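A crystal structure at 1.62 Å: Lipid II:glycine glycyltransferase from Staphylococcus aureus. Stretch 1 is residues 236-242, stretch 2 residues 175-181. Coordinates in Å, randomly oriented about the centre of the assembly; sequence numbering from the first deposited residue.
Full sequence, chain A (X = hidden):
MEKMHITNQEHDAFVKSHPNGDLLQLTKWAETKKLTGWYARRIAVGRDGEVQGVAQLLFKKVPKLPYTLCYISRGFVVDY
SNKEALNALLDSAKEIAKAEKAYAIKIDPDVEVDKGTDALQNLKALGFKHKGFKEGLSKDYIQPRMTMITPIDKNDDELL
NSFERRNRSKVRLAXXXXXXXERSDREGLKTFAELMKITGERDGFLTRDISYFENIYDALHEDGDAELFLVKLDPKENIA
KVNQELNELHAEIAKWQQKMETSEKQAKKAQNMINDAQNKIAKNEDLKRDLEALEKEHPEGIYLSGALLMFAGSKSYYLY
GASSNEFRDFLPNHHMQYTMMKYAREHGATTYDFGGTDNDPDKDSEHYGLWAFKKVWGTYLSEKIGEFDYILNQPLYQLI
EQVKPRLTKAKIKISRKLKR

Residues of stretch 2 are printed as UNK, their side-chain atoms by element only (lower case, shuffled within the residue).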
# COMPACT_ATOMS: atom_id res chain seq x y z
N LYS A 236 2.99 -23.59 -18.56
CA LYS A 236 4.26 -24.27 -18.85
C LYS A 236 5.11 -24.50 -17.62
O LYS A 236 5.69 -25.58 -17.44
CB LYS A 236 5.10 -23.48 -19.85
CG LYS A 236 4.70 -23.66 -21.28
CD LYS A 236 5.74 -23.06 -22.21
CE LYS A 236 5.25 -22.99 -23.65
NZ LYS A 236 3.96 -22.23 -23.79
N GLU A 237 5.23 -23.47 -16.78
CA GLU A 237 6.03 -23.60 -15.59
C GLU A 237 5.45 -24.71 -14.70
O GLU A 237 6.19 -25.52 -14.14
CB GLU A 237 6.07 -22.29 -14.79
CG GLU A 237 6.89 -21.16 -15.42
CD GLU A 237 7.14 -20.03 -14.43
OE1 GLU A 237 6.32 -19.85 -13.50
OE2 GLU A 237 8.15 -19.33 -14.55
N ASN A 238 4.13 -24.73 -14.58
CA ASN A 238 3.47 -25.67 -13.67
C ASN A 238 3.55 -27.09 -14.18
O ASN A 238 3.74 -28.00 -13.37
CB ASN A 238 2.04 -25.28 -13.41
CG ASN A 238 1.92 -24.01 -12.60
OD1 ASN A 238 2.87 -23.21 -12.53
ND2 ASN A 238 0.79 -23.83 -11.97
N ILE A 239 3.46 -27.24 -15.49
CA ILE A 239 3.68 -28.54 -16.17
C ILE A 239 5.10 -29.07 -15.86
O ILE A 239 5.29 -30.23 -15.51
CB ILE A 239 3.39 -28.47 -17.69
CG1 ILE A 239 1.87 -28.25 -17.91
CG2 ILE A 239 3.93 -29.72 -18.42
CD1 ILE A 239 1.40 -27.87 -19.30
N ALA A 240 6.11 -28.20 -15.94
CA ALA A 240 7.46 -28.60 -15.54
C ALA A 240 7.54 -29.07 -14.10
O ALA A 240 8.23 -30.04 -13.80
CB ALA A 240 8.44 -27.46 -15.79
N LYS A 241 6.85 -28.36 -13.19
CA LYS A 241 6.78 -28.76 -11.80
C LYS A 241 6.12 -30.16 -11.70
O LYS A 241 6.57 -30.97 -10.91
CB LYS A 241 5.97 -27.72 -11.00
CG LYS A 241 5.74 -28.00 -9.52
CD LYS A 241 5.03 -26.84 -8.80
CE LYS A 241 3.66 -26.50 -9.40
NZ LYS A 241 2.63 -26.02 -8.43
N VAL A 242 5.05 -30.41 -12.46
CA VAL A 242 4.35 -31.70 -12.38
C VAL A 242 5.27 -32.81 -12.88
O VAL A 242 5.36 -33.85 -12.26
CB VAL A 242 3.00 -31.68 -13.14
CG1 VAL A 242 2.40 -33.10 -13.24
CG2 VAL A 242 2.02 -30.75 -12.46
N UNK A 175 1.32 -19.83 -1.37
CA UNK A 175 2.74 -20.01 -1.67
C UNK A 175 2.98 -21.33 -2.38
O UNK A 175 3.92 -21.44 -3.13
c UNK A 175 3.62 -18.66 0.37
c UNK A 175 4.26 -18.76 1.76
c UNK A 175 3.57 -19.98 -0.38
c UNK A 175 4.34 -17.65 -0.52
N UNK A 176 2.09 -22.30 -2.15
CA UNK A 176 2.23 -23.66 -2.71
C UNK A 176 1.47 -23.91 -4.01
O UNK A 176 1.86 -24.80 -4.77
c UNK A 176 2.64 -24.82 -0.44
c UNK A 176 1.54 -26.84 0.64
c UNK A 176 1.84 -25.35 0.75
c UNK A 176 1.78 -24.72 -1.69
n UNK A 176 2.72 -27.65 1.10
N UNK A 177 0.38 -23.20 -4.27
CA UNK A 177 -0.61 -23.69 -5.27
C UNK A 177 -0.22 -23.49 -6.72
O UNK A 177 -0.78 -24.14 -7.61
n UNK A 177 -4.95 -23.82 -3.32
c UNK A 177 -2.04 -23.19 -4.96
c UNK A 177 -2.53 -23.68 -3.60
n UNK A 177 -6.10 -25.27 -1.83
c UNK A 177 -6.02 -24.15 -2.56
c UNK A 177 -3.73 -24.59 -3.52
n UNK A 177 -7.04 -23.30 -2.53
N UNK A 178 0.75 -22.62 -7.00
CA UNK A 178 1.33 -22.54 -8.35
C UNK A 178 1.23 -21.22 -9.09
O UNK A 178 1.24 -21.20 -10.29
N UNK A 179 1.13 -20.09 -8.39
CA UNK A 179 1.30 -18.78 -9.07
C UNK A 179 2.71 -18.23 -8.82
O UNK A 179 3.39 -18.68 -7.92
c UNK A 179 0.27 -17.72 -8.56
c UNK A 179 -1.16 -18.06 -9.03
o UNK A 179 0.30 -17.62 -7.13
N UNK A 180 3.12 -17.23 -9.61
CA UNK A 180 4.34 -16.47 -9.36
C UNK A 180 3.98 -14.99 -9.25
O UNK A 180 3.01 -14.51 -9.89
c UNK A 180 5.86 -18.08 -10.58
c UNK A 180 5.38 -16.63 -10.49
o UNK A 180 4.79 -16.30 -11.74
N UNK A 181 4.72 -14.29 -8.41
CA UNK A 181 4.54 -12.82 -8.28
C UNK A 181 5.69 -12.17 -9.03
O UNK A 181 6.86 -12.47 -8.76
c UNK A 181 3.42 -13.22 -6.08
c UNK A 181 4.25 -10.93 -6.69
c UNK A 181 4.51 -12.42 -6.82

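Stretch 1 is a run of helix that extends beyond both of its ends, with E237, N238 and K241 directing their CA-to-CB bonds toward stretch 2. Against it lies a segment that passes from a weakly bonded helix, through a turn, into a strand.

Position 175 carries four carbons and no heteroatom, and the chain forks at the second carbon, into two terminal carbons. A fork one bond beyond CB distinguishes this side chain from isoleucine, which branches at CB itself, so the residue is leucine. L175 does not reach stretch 1.

At position 176 four carbons run in an unbranched row and end in a nitrogen, the signature of lysine. The CA-to-CB bond of K176 points away from the helix, and its side chain makes no close approach to stretch 1. Its backbone does approach, with K176 O 3.9 Å from K241 NZ, too long for a hydrogen bond.

Position 177 has three carbons, then a nitrogen, then a carbon bearing two further nitrogens. This is a guanidinium group, and the residue is arginine. R177 also sets its CA-to-CB bond away from stretch 1, and NE and NH1 find hydrogen-bonding partners elsewhere in the structure. Here too the backbone supplies the contact, R177 O lying 4.0 Å from K241 NZ.

Position 178 has no side-chain atoms at all and is therefore glycine. Its backbone explains the choice: phi is 120° and psi 26°, and a CB at these angles would be jammed against the carbonyl oxygen of R177. The neighbouring helix adds a second restriction, since an ideal CB would fall 2.8 Å from N238 ND2, a clash, and 3.2 Å from K241 NZ, which is tight. With no CB in the way, G178 CA sits 3.7 Å from K241 NZ, and G178 O accepts a hydrogen bond from N238 ND2 at 3.2 Å.

Position 179 shows one carbon carrying an oxygen and a second carbon, a branched hydroxyl side chain that identifies threonine. T179 turns its CA-to-CB bond away from stretch 1, and OG1 is hydrogen-bonded elsewhere.

Position 180 repeats the pattern of one carbon bearing an oxygen and a carbon, but its CA-to-CB bond points toward the helix, and the terminal carbon meets E237. It is again threonine: T180 CG2 lies 3.4 Å from E237 OE1, a contact made by the methyl group.

Position 181 has three carbons, two of them attached to the first, and no heteroatom, which gives valine. V181 lies in the strand, out of reach of stretch 1.

The contact is small, burying 179 Å² in all, and centres on the glycine turn. Its one hydrogen bond, from N238 ND2 to G178 O, is well directed, with an N-H...O angle of 157°. K241 lies over the turn and E237 meets T180, so one helix touches both the turn and the strand that follows.

Stretch 2 (175-181) LKRGTTV
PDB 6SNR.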